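Local structure of phosphonomutase (Burkholderia cenocepacia J2315, 4MG4) at residues G118-S124 against F156-D162; A184-A188 against S213-V217. The protein belongs to the phosphoenolpyruvate phosphomutase family and folds as a closed barrel of eight parallel strands wrapped by helices. All coordinates share one frame; numbering follows the deposited sequence.

Interaction 1: G118-S124 against F156-D162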
loop_
_atom_site.group_PDB
_atom_site.type_symbol
_atom_site.label_atom_id
_atom_site.label_comp_id
_atom_site.label_asym_id
_atom_site.label_seq_id
_atom_site.Cartn_x
_atom_site.Cartn_y
_atom_site.Cartn_z
ATOM N N GLY A 118 14.601 0.080 -16.162
ATOM C CA GLY A 118 14.623 -1.286 -16.643
ATOM C C GLY A 118 13.309 -1.963 -16.384
ATOM O O GLY A 118 12.367 -1.335 -15.813
ATOM N N CYS A 119 13.200 -3.219 -16.815
ATOM C CA CYS A 119 11.990 -3.978 -16.649
ATOM C C CYS A 119 12.253 -5.458 -16.497
ATOM O O CYS A 119 13.353 -5.960 -16.797
ATOM C CB CYS A 119 10.989 -3.769 -17.795
ATOM S SG CYS A 119 11.556 -4.460 -19.359
ATOM N N ASN A 120 11.238 -6.160 -15.997
ATOM C CA ASN A 120 11.134 -7.602 -16.231
ATOM C C ASN A 120 10.078 -7.826 -17.304
ATOM O O ASN A 120 8.969 -7.221 -17.241
ATOM C CB ASN A 120 10.674 -8.384 -15.029
ATOM C CG ASN A 120 11.794 -8.651 -14.030
ATOM O OD1 ASN A 120 12.813 -7.960 -14.008
ATOM N ND2 ASN A 120 11.592 -9.669 -13.197
ATOM N N LEU A 121 10.428 -8.665 -18.282
ATOM C CA LEU A 121 9.506 -8.995 -19.394
ATOM C C LEU A 121 9.499 -10.504 -19.511
ATOM O O LEU A 121 10.552 -11.110 -19.703
ATOM C CB LEU A 121 9.989 -8.353 -20.710
ATOM C CG LEU A 121 9.164 -8.545 -21.976
ATOM C CD1 LEU A 121 7.780 -7.963 -21.782
ATOM C CD2 LEU A 121 9.890 -7.857 -23.114
ATOM N N GLU A 122 8.324 -11.098 -19.375
ATOM C CA GLU A 122 8.132 -12.516 -19.208
ATOM C C GLU A 122 7.607 -13.182 -20.487
ATOM O O GLU A 122 6.796 -12.590 -21.238
ATOM C CB GLU A 122 7.097 -12.662 -18.077
ATOM C CG GLU A 122 6.843 -14.026 -17.539
ATOM C CD GLU A 122 5.883 -13.960 -16.330
ATOM O OE1 GLU A 122 5.682 -12.816 -15.819
ATOM O OE2 GLU A 122 5.435 -15.034 -15.849
ATOM N N ASP A 123 7.976 -14.452 -20.673
ATOM C CA ASP A 123 7.746 -15.177 -21.916
ATOM C C ASP A 123 6.524 -16.109 -21.903
ATOM O O ASP A 123 6.465 -17.038 -22.675
ATOM C CB ASP A 123 9.029 -15.908 -22.332
ATOM C CG ASP A 123 9.433 -17.035 -21.416
ATOM O OD1 ASP A 123 8.800 -17.260 -20.358
ATOM O OD2 ASP A 123 10.452 -17.674 -21.757
ATOM N N SER A 124 5.558 -15.821 -21.043
ATOM C CA SER A 124 4.369 -16.630 -20.949
ATOM C C SER A 124 3.163 -15.827 -21.425
ATOM O O SER A 124 3.153 -14.585 -21.468
ATOM C CB SER A 124 4.168 -17.115 -19.526
ATOM O OG SER A 124 4.035 -16.009 -18.670
ATOM N N PHE A 156 17.624 -1.516 -18.772
ATOM C CA PHE A 156 17.963 -2.926 -18.541
ATOM C C PHE A 156 16.709 -3.803 -18.725
ATOM O O PHE A 156 15.755 -3.790 -17.898
ATOM C CB PHE A 156 18.574 -3.062 -17.161
ATOM C CG PHE A 156 19.264 -4.372 -16.904
ATOM C CD1 PHE A 156 18.521 -5.536 -16.648
ATOM C CD2 PHE A 156 20.630 -4.442 -16.879
ATOM C CE1 PHE A 156 19.154 -6.759 -16.417
ATOM C CE2 PHE A 156 21.260 -5.681 -16.655
ATOM C CZ PHE A 156 20.527 -6.818 -16.441
ATOM N N ILE A 157 16.731 -4.626 -19.769
ATOM C CA ILE A 157 15.658 -5.601 -20.034
ATOM C C ILE A 157 16.043 -6.923 -19.418
ATOM O O ILE A 157 16.950 -7.594 -19.887
ATOM C CB ILE A 157 15.357 -5.756 -21.560
ATOM C CG1 ILE A 157 14.896 -4.394 -22.128
ATOM C CG2 ILE A 157 14.285 -6.801 -21.788
ATOM C CD1 ILE A 157 14.789 -4.396 -23.649
ATOM N N ASN A 158 15.365 -7.258 -18.334
ATOM C CA ASN A 158 15.591 -8.523 -17.623
ATOM C C ASN A 158 14.533 -9.486 -18.176
ATOM O O ASN A 158 13.372 -9.362 -17.878
ATOM C CB ASN A 158 15.430 -8.310 -16.123
ATOM C CG ASN A 158 15.982 -9.447 -15.281
ATOM O OD1 ASN A 158 16.990 -10.065 -15.617
ATOM N ND2 ASN A 158 15.374 -9.647 -14.112
ATOM N N ALA A 159 14.941 -10.442 -19.023
ATOM C CA ALA A 159 14.029 -11.366 -19.688
ATOM C C ALA A 159 13.758 -12.527 -18.770
ATOM O O ALA A 159 14.678 -13.276 -18.417
ATOM C CB ALA A 159 14.614 -11.894 -21.026
ATOM N N ARG A 160 12.509 -12.630 -18.319
ATOM C CA ARG A 160 12.065 -13.696 -17.461
ATOM C C ARG A 160 11.596 -14.861 -18.307
ATOM O O ARG A 160 10.826 -14.690 -19.251
ATOM C CB ARG A 160 10.880 -13.195 -16.648
ATOM C CG ARG A 160 10.273 -14.296 -15.819
ATOM C CD ARG A 160 9.238 -13.773 -14.840
ATOM N NE ARG A 160 8.449 -14.866 -14.319
ATOM C CZ ARG A 160 7.766 -14.839 -13.157
ATOM N NH1 ARG A 160 7.814 -13.769 -12.368
ATOM N NH2 ARG A 160 7.069 -15.915 -12.776
ATOM N N THR A 161 12.109 -16.030 -18.005
ATOM C CA THR A 161 11.628 -17.255 -18.648
ATOM C C THR A 161 10.944 -18.123 -17.618
ATOM O O THR A 161 11.444 -18.265 -16.492
ATOM C CB THR A 161 12.707 -18.057 -19.412
ATOM O OG1 THR A 161 12.068 -19.148 -20.065
ATOM C CG2 THR A 161 13.829 -18.569 -18.550
ATOM N N ASP A 162 9.778 -18.648 -17.986
ATOM C CA ASP A 162 9.015 -19.485 -17.071
ATOM C C ASP A 162 9.237 -20.982 -17.212
ATOM O O ASP A 162 8.454 -21.754 -16.658
ATOM C CB ASP A 162 7.558 -19.114 -17.181
ATOM C CG ASP A 162 7.229 -17.809 -16.486
ATOM O OD1 ASP A 162 7.978 -17.326 -15.616
ATOM O OD2 ASP A 162 6.166 -17.251 -16.801
HETATM O O HOH W 1 8.973 -11.042 -12.931
HETATM O O HOH W 2 10.975 -12.858 -21.748
#
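E122 and R160 run side by side from neighbouring parallel strands of the TIM barrel, their carboxylate and guanidinium planes 17° apart and stacked. E122 OE2 lies 3.4 Å from R160 NE but well out of the guanidinium plane, so this salt bridge rests on charge, with no N-H directed at it. The in-plane N-H goes instead to D162: R160 NE meets the syn lone pair of D162 OD1 at 2.8 Å. R160 reaches it with CG anti to the backbone N (chi1 175°) and the chain extended to NE. The E122 and D162 carboxylates stand nearly perpendicular, 85° apart, with E122 OE2 only 2.5 Å from D162 OD2. Two residues earlier on each strand, N158 ND2 donates a hydrogen bond to N120 OD1 (3.1 Å), coming from above the N120 carbonyl plane, and also hydrogen-bonds N218 OD1. D123 closes the end with both oxygens: OD1 takes the backbone N of D162, OD2 takes T161 OG1 (2.8 Å) and the hydroxyl of Y187. Asp suits this place because its short carboxylate can bridge backbone and hydroxyl together. The resulting network fixes R160 between D162 in its plane and E122 over its face, while S124 OG holds D162 OD2.

Interaction 2: A184-A188 against S213-V217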
loop_
_atom_site.group_PDB
_atom_site.type_symbol
_atom_site.label_atom_id
_atom_site.label_comp_id
_atom_site.label_asym_id
_atom_site.label_seq_id
_atom_site.Cartn_x
_atom_site.Cartn_y
_atom_site.Cartn_z
ATOM N N ALA A 184 17.555 -18.400 -23.362
ATOM C CA ALA A 184 18.483 -17.342 -22.966
ATOM C C ALA A 184 19.324 -16.849 -24.142
ATOM O O ALA A 184 19.501 -15.635 -24.331
ATOM C CB ALA A 184 19.372 -17.832 -21.854
ATOM N N ARG A 185 19.797 -17.773 -24.964
ATOM C CA ARG A 185 20.561 -17.368 -26.150
ATOM C C ARG A 185 19.720 -16.563 -27.146
ATOM O O ARG A 185 20.198 -15.556 -27.710
ATOM C CB ARG A 185 21.220 -18.581 -26.814
ATOM C CG ARG A 185 22.335 -19.221 -26.008
ATOM C CD ARG A 185 23.088 -20.290 -26.788
ATOM N NE ARG A 185 22.272 -21.429 -27.132
ATOM C CZ ARG A 185 22.047 -22.493 -26.366
ATOM N NH1 ARG A 185 22.635 -22.637 -25.191
ATOM N NH2 ARG A 185 21.264 -23.463 -26.820
ATOM N N ALA A 186 18.501 -16.987 -27.377
ATOM C CA ALA A 186 17.609 -16.262 -28.283
ATOM C C ALA A 186 17.285 -14.877 -27.716
ATOM O O ALA A 186 17.254 -13.892 -28.439
ATOM C CB ALA A 186 16.322 -17.045 -28.528
ATOM N N TYR A 187 17.000 -14.837 -26.416
ATOM C CA TYR A 187 16.654 -13.573 -25.782
ATOM C C TYR A 187 17.825 -12.590 -25.729
ATOM O O TYR A 187 17.635 -11.400 -25.989
ATOM C CB TYR A 187 16.083 -13.806 -24.359
ATOM C CG TYR A 187 14.850 -14.660 -24.313
ATOM C CD1 TYR A 187 14.164 -15.052 -25.440
ATOM C CD2 TYR A 187 14.332 -15.077 -23.090
ATOM C CE1 TYR A 187 13.037 -15.890 -25.362
ATOM C CE2 TYR A 187 13.233 -15.884 -23.001
ATOM C CZ TYR A 187 12.550 -16.296 -24.141
ATOM O OH TYR A 187 11.447 -17.138 -24.036
ATOM N N ALA A 188 19.028 -13.077 -25.454
ATOM C CA ALA A 188 20.217 -12.253 -25.556
ATOM C C ALA A 188 20.431 -11.690 -26.970
ATOM O O ALA A 188 20.694 -10.529 -27.136
ATOM C CB ALA A 188 21.419 -13.052 -25.153
ATOM N N SER A 213 25.218 -19.239 -19.215
ATOM C CA SER A 213 24.301 -18.167 -19.642
ATOM C C SER A 213 25.003 -17.089 -20.330
ATOM O O SER A 213 26.074 -16.607 -19.852
ATOM C CB SER A 213 23.575 -17.552 -18.432
ATOM O OG SER A 213 22.754 -16.484 -18.837
ATOM N N PRO A 214 24.404 -16.583 -21.442
ATOM C CA PRO A 214 24.978 -15.456 -22.109
ATOM C C PRO A 214 24.738 -14.129 -21.375
ATOM O O PRO A 214 25.294 -13.125 -21.763
ATOM C CB PRO A 214 24.236 -15.439 -23.461
ATOM C CG PRO A 214 22.929 -16.089 -23.177
ATOM C CD PRO A 214 23.211 -17.123 -22.139
ATOM N N LEU A 215 23.927 -14.153 -20.309
ATOM C CA LEU A 215 23.516 -12.947 -19.621
ATOM C C LEU A 215 23.647 -13.110 -18.110
ATOM O O LEU A 215 23.487 -14.226 -17.610
ATOM C CB LEU A 215 22.048 -12.701 -19.922
ATOM C CG LEU A 215 21.726 -12.390 -21.372
ATOM C CD1 LEU A 215 20.221 -12.327 -21.517
ATOM C CD2 LEU A 215 22.402 -11.098 -21.871
ATOM N N PRO A 216 23.792 -12.002 -17.377
ATOM C CA PRO A 216 23.738 -12.083 -15.907
ATOM C C PRO A 216 22.483 -12.738 -15.396
ATOM O O PRO A 216 21.381 -12.405 -15.869
ATOM C CB PRO A 216 23.758 -10.649 -15.418
ATOM C CG PRO A 216 23.754 -9.819 -16.641
ATOM C CD PRO A 216 24.040 -10.629 -17.842
ATOM N N VAL A 217 22.653 -13.668 -14.478
ATOM C CA VAL A 217 21.537 -14.492 -14.025
ATOM C C VAL A 217 20.895 -13.970 -12.762
ATOM O O VAL A 217 21.559 -13.675 -11.740
ATOM C CB VAL A 217 22.003 -15.936 -13.810
ATOM C CG1 VAL A 217 20.945 -16.835 -13.221
ATOM C CG2 VAL A 217 22.467 -16.543 -15.134
#
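In the outer layer of the TIM barrel, helix 174-190, which follows strand 156-160, is met by the loop that leads from helix 203-212 into strand 217-220. P214 and L215 of this loop pack on one side of the helix, against A184 and A188, which lie one turn apart. No hydrogen bond crosses, and the contact is apolar and lies near the surface. The proline ring sits over the turn between the two alanines. Its CD touches A184 CB at 3.9 Å, and its CG reaches A188 CB at the same separation while also lying 3.6 Å from A184 O. That carbonyl already accepts the backbone N of A188 within the helix, so the apolar ring atom costs it no bond. L215 comes in beside the proline. With its CG anti to the carbonyl carbon (chi1 -65°), the isobutyl group is carried to the helix, and CG, CD1 and CD2 all stand 3.9 Å from A188 CB, so that this one methyl is straddled by the fork of the leucine. Alanine suits both helix positions because its single methyl lets the loop come close. Proline suits the loop, since its compact, puckered ring offers an apolar surface and restrains the backbone just after helix 203-212, one residue beyond S213. R185 adds a looser touch at the margin, its aliphatic CG near the proline ring. A184 and S213 both touch L195 of strand 194-196, and L215 touches A192 in the loop before it. The bend of the loop is held from within by S213 OG, which donates to L215 O at 2.7 Å, lying in its carbonyl plane on a lone pair.

Interaction 1 joins two neighbouring strands inside the barrel, whereas interaction 2 lies in its outer layer, and their centres are about 11 Å apart. Strand 156-160 and helix 174-190 follow each other in the chain, so 156-162 and 184-188 belong to successive elements of the barrel. Y187 connects the two contacts: its OH lies 2.5 Å from D123 OD2, a probable hydrogen bond, and its ring packs on the strand, with CD2 3.8 Å from A159 CB. While A184 and A188 face the loop 213-217, Y187 on the same helix turns inward. R183 gives the tyrosine hydroxyl a second partner. The polar groups of E122-S124 and R160-D162 lie at the C-terminal strand ends, where TIM-barrel enzymes carry their active sites, consistent with a place near one here.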